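Local coordinates for amidase (Bacillus anthracis, PDB 5EWQ), which probably hydrolyses carboxylic acid amides to the free acid and ammonia, as a member of the amidase signature family, at residues I350-G355 against N437-E442; G355-L360 against S459-Y464. All coordinates share one frame; numbering follows the deposited sequence.

Contact 1: residues I350-G355 against N437-E442; sequences IQLNNG and NKYLVE
Ile350 sets its CG2 methyl squarely over one face of the Tyr439 ring. The methyl carbon is 3.5 Å from the ring centroid and only 13° off the ring normal, which makes this a CH-pi contact above the middle of the ring. The first torsion of Ile350 accounts for it: with chi1 at -58°, CG1 stands beside the backbone N and CG2 takes the place opposite that nitrogen, directed at the ring. CG1 carries CD1 along the same face to 3.9 Å from Tyr439 CD1, on the ring's inner half. Leu352 adds a second aliphatic group on the same side of the ring plane, beside CE2 and CD2, with its CD1 3.7 Å from Tyr439 CE2; it comes in obliquely. On the opposite face lies Lys438 CB of the tyrosine's own segment, 4.3 Å above the plane and offset toward the rim. The phenol takes little part in polar contact here, since Tyr439 OH is 4.2 Å from Gln351 O, too far for a hydrogen bond. The join is therefore apolar, and it buries 150 Å² in all.

Backbone bonds and further packing place both partners. Ile350 is hydrogen-bonded through its main chain to Leu317, and Tyr439 in the same way to Leu445, a residue the Ile350 side chain also touches. Leu352 packs further on Leu318 and Leu458. Behind Tyr439 the chain is turning out of helix 418-437, and Glu442 N reaches back to Asn437 O at 2.7 Å. The arrangement belongs to the margin of the amidase alpha/beta core: the loop leaving 345-347, an outermost strand of the large mixed sheet, is covered by a tyrosine from the connection between helix 418-437 and strand 447-451.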
# COMPACT_ATOMS: atom_id res chain seq x y z
N ILE A 350 -0.03 -8.48 25.67
CA ILE A 350 0.34 -9.73 25.02
C ILE A 350 1.65 -9.57 24.25
O ILE A 350 1.73 -8.78 23.32
CB ILE A 350 -0.75 -10.21 24.04
CG1 ILE A 350 -2.08 -10.39 24.77
CG2 ILE A 350 -0.33 -11.49 23.33
CD1 ILE A 350 -3.20 -10.86 23.88
N GLN A 351 2.67 -10.32 24.66
CA GLN A 351 3.96 -10.30 23.97
C GLN A 351 4.13 -11.53 23.09
O GLN A 351 4.39 -12.63 23.59
CB GLN A 351 5.11 -10.18 24.97
CG GLN A 351 6.48 -10.14 24.33
CD GLN A 351 7.54 -9.56 25.25
OE1 GLN A 351 7.23 -9.01 26.30
NE2 GLN A 351 8.80 -9.69 24.85
N LEU A 352 3.98 -11.35 21.79
CA LEU A 352 4.11 -12.44 20.83
C LEU A 352 5.54 -12.95 20.79
O LEU A 352 6.49 -12.19 20.96
CB LEU A 352 3.67 -11.98 19.44
CG LEU A 352 2.23 -12.28 19.00
CD1 LEU A 352 1.25 -12.03 20.13
CD2 LEU A 352 1.87 -11.45 17.78
N ASN A 353 5.69 -14.26 20.56
CA ASN A 353 7.01 -14.87 20.50
C ASN A 353 7.43 -15.20 19.07
O ASN A 353 6.80 -16.02 18.40
CB ASN A 353 7.04 -16.15 21.35
CG ASN A 353 8.39 -16.84 21.31
OD1 ASN A 353 8.62 -17.72 20.48
ND2 ASN A 353 9.28 -16.45 22.21
N ASN A 354 8.49 -14.55 18.61
CA ASN A 354 9.00 -14.77 17.26
C ASN A 354 10.06 -15.86 17.24
O ASN A 354 11.25 -15.57 17.10
CB ASN A 354 9.57 -13.47 16.69
CG ASN A 354 8.55 -12.35 16.66
OD1 ASN A 354 7.35 -12.58 16.52
ND2 ASN A 354 9.03 -11.11 16.79
N GLY A 355 9.63 -17.11 17.37
CA GLY A 355 10.54 -18.23 17.38
C GLY A 355 10.30 -19.19 16.23
O GLY A 355 9.17 -19.63 16.00
N ASN A 437 -3.31 -18.03 16.68
CA ASN A 437 -4.53 -18.71 17.13
C ASN A 437 -4.55 -18.94 18.64
O ASN A 437 -5.61 -19.14 19.23
CB ASN A 437 -4.69 -20.04 16.40
CG ASN A 437 -4.99 -19.87 14.93
OD1 ASN A 437 -5.64 -18.90 14.52
ND2 ASN A 437 -4.51 -20.80 14.11
N LYS A 438 -3.37 -18.92 19.25
CA LYS A 438 -3.24 -19.07 20.69
C LYS A 438 -4.01 -17.98 21.43
O LYS A 438 -4.55 -18.20 22.51
CB LYS A 438 -1.76 -19.05 21.11
CG LYS A 438 -1.53 -19.16 22.60
CD LYS A 438 -0.05 -19.01 22.94
CE LYS A 438 0.18 -19.05 24.44
NZ LYS A 438 1.61 -18.87 24.79
N TYR A 439 -4.07 -16.80 20.82
CA TYR A 439 -4.78 -15.67 21.41
C TYR A 439 -6.09 -15.39 20.68
O TYR A 439 -7.10 -15.11 21.31
CB TYR A 439 -3.89 -14.42 21.40
CG TYR A 439 -2.55 -14.62 22.08
CD1 TYR A 439 -2.45 -14.64 23.46
CD2 TYR A 439 -1.39 -14.79 21.33
CE1 TYR A 439 -1.23 -14.82 24.08
CE2 TYR A 439 -0.17 -14.97 21.95
CZ TYR A 439 -0.09 -14.99 23.32
OH TYR A 439 1.12 -15.17 23.94
N LEU A 440 -6.06 -15.48 19.35
CA LEU A 440 -7.22 -15.17 18.53
C LEU A 440 -8.34 -16.20 18.67
O LEU A 440 -9.45 -15.87 19.08
CB LEU A 440 -6.82 -15.04 17.06
CG LEU A 440 -6.33 -13.67 16.57
CD1 LEU A 440 -4.97 -13.33 17.15
CD2 LEU A 440 -6.30 -13.63 15.05
N VAL A 441 -8.04 -17.45 18.33
CA VAL A 441 -9.05 -18.51 18.35
C VAL A 441 -9.19 -19.16 19.72
O VAL A 441 -10.30 -19.31 20.23
CB VAL A 441 -8.73 -19.60 17.31
CG1 VAL A 441 -9.75 -20.73 17.39
CG2 VAL A 441 -8.70 -19.01 15.91
N GLU A 442 -8.06 -19.53 20.31
CA GLU A 442 -8.06 -20.24 21.59
C GLU A 442 -8.64 -19.40 22.73
O GLU A 442 -9.50 -19.87 23.47
CB GLU A 442 -6.63 -20.67 21.95
CG GLU A 442 -6.49 -21.26 23.34
CD GLU A 442 -5.10 -21.80 23.61
OE1 GLU A 442 -4.52 -22.42 22.69
OE2 GLU A 442 -4.59 -21.61 24.73

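Contact 2: residues G355-L360 against S459-Y464; sequences GGVDNL and SAVAGY
Val357 and Val461 make the side-chain contact, and neither is flat, so no ring or amide face is covered across this join. The one planar group of segment 355-360 that comes near the partner is the peptide carbonyl of Asp358, whose O lies 4.3 Å from Val461 CG2, a distant van der Waals approach. The Tyr464 ring sits well away from Val357; at its edge, in the ring plane, is Ala462 C of its own segment.

The contact itself is methyl against methyl: Val357 CG1 meets Val461 CG2 at 3.9 Å, and the two side chains pass alongside each other in opposite directions. They present different branches. In Val357 chi1 is -176°, which places CG1 opposite the backbone N, whereas in Val461, with chi1 at 173°, the touching CG2 is the branch opposite the carbonyl carbon. The backbones remain 7.9 Å apart between Val357 CA and Val461 CA, and the buried area is a modest 93 Å².

Polar bonds around the valine anchor the loop. Asp358 N donates to Ser428 OG, while Asp358 OD2 accepts from Thr362 N in the first turn of helix 360-377. On the other segment Gly463 is the first residue to leave helical angles, with phi positive (87°). Val357 also packs on Leu457 and Leu458, and on Asn431 of helix 418-437. The loop before helix 360-377 thus rests on two elements at once, the long helix 418-437 and the short helix 457-462, which leads into strand 466-473 of the central mixed sheet.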
# COMPACT_ATOMS: atom_id res chain seq x y z
N GLY A 355 9.63 -17.11 17.37
CA GLY A 355 10.54 -18.23 17.38
C GLY A 355 10.30 -19.19 16.23
O GLY A 355 9.17 -19.63 16.00
N GLY A 356 11.36 -19.52 15.51
CA GLY A 356 11.28 -20.46 14.41
C GLY A 356 10.59 -19.90 13.18
O GLY A 356 10.40 -20.61 12.19
N VAL A 357 10.23 -18.62 13.23
CA VAL A 357 9.58 -17.96 12.11
C VAL A 357 10.60 -17.16 11.31
O VAL A 357 10.94 -16.03 11.66
CB VAL A 357 8.45 -17.03 12.59
CG1 VAL A 357 7.72 -16.42 11.40
CG2 VAL A 357 7.48 -17.79 13.47
N ASP A 358 11.08 -17.75 10.22
CA ASP A 358 12.11 -17.13 9.39
C ASP A 358 11.50 -16.19 8.36
O ASP A 358 10.36 -16.38 7.92
CB ASP A 358 12.95 -18.20 8.70
CG ASP A 358 14.02 -17.62 7.80
OD1 ASP A 358 15.15 -17.39 8.29
OD2 ASP A 358 13.73 -17.39 6.61
N ASN A 359 12.26 -15.17 7.98
CA ASN A 359 11.82 -14.20 6.98
C ASN A 359 12.88 -13.95 5.91
O ASN A 359 12.57 -13.91 4.72
CB ASN A 359 11.44 -12.88 7.66
CG ASN A 359 10.75 -11.92 6.72
OD1 ASN A 359 10.07 -12.33 5.78
ND2 ASN A 359 10.93 -10.62 6.96
N LEU A 360 14.12 -13.80 6.35
CA LEU A 360 15.22 -13.45 5.46
C LEU A 360 15.59 -14.57 4.48
O LEU A 360 15.71 -14.33 3.28
CB LEU A 360 16.46 -13.06 6.27
CG LEU A 360 16.28 -11.87 7.23
CD1 LEU A 360 17.60 -11.50 7.88
CD2 LEU A 360 15.68 -10.68 6.50
N SER A 459 2.03 -12.37 11.52
CA SER A 459 0.78 -12.25 10.78
C SER A 459 0.98 -12.32 9.27
O SER A 459 0.08 -12.72 8.53
CB SER A 459 0.07 -10.94 11.15
OG SER A 459 0.90 -9.82 10.91
N ALA A 460 2.17 -11.92 8.81
CA ALA A 460 2.48 -11.94 7.39
C ALA A 460 2.74 -13.37 6.90
O ALA A 460 2.26 -13.77 5.84
CB ALA A 460 3.68 -11.06 7.10
N VAL A 461 3.50 -14.13 7.68
CA VAL A 461 3.83 -15.51 7.34
C VAL A 461 2.60 -16.41 7.46
O VAL A 461 2.36 -17.25 6.60
CB VAL A 461 4.96 -16.06 8.24
CG1 VAL A 461 5.18 -17.54 7.99
CG2 VAL A 461 6.24 -15.28 8.01
N ALA A 462 1.83 -16.21 8.52
CA ALA A 462 0.64 -17.01 8.76
C ALA A 462 -0.47 -16.70 7.77
O ALA A 462 -1.41 -17.48 7.60
CB ALA A 462 0.15 -16.81 10.19
N GLY A 463 -0.37 -15.55 7.11
CA GLY A 463 -1.34 -15.16 6.10
C GLY A 463 -2.55 -14.44 6.66
O GLY A 463 -3.53 -14.22 5.96
N TYR A 464 -2.47 -14.07 7.94
CA TYR A 464 -3.56 -13.37 8.60
C TYR A 464 -3.62 -11.91 8.15
O TYR A 464 -2.58 -11.29 7.91
CB TYR A 464 -3.41 -13.45 10.12
CG TYR A 464 -3.87 -14.77 10.70
CD1 TYR A 464 -3.23 -15.96 10.38
CD2 TYR A 464 -4.95 -14.83 11.57
CE1 TYR A 464 -3.65 -17.17 10.90
CE2 TYR A 464 -5.38 -16.03 12.10
CZ TYR A 464 -4.72 -17.20 11.76
OH TYR A 464 -5.15 -18.39 12.29

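The centres of contacts 1 and 2 lie 12 Å apart, on the same side of the chain's centre, and Gly355 belongs to both. Along the chain the segments alternate: 350-355 and 355-360 run consecutively from strand 345-347 to helix 360-377, then come 437-442 and 459-464, flanking strand 447-451. One continuous loop therefore meets parts of the chain 82 and 99 residues further on. Helix 418-437 ties the two together, through Asn431 to Gly355 O and by leading into 437-442. The later segments also touch directly, with Leu440 CD2 3.9 Å from Tyr464 CE2, so the two contacts adjoin, contact 1 centred about 26 Å from the chain's centre and contact 2 about 19 Å.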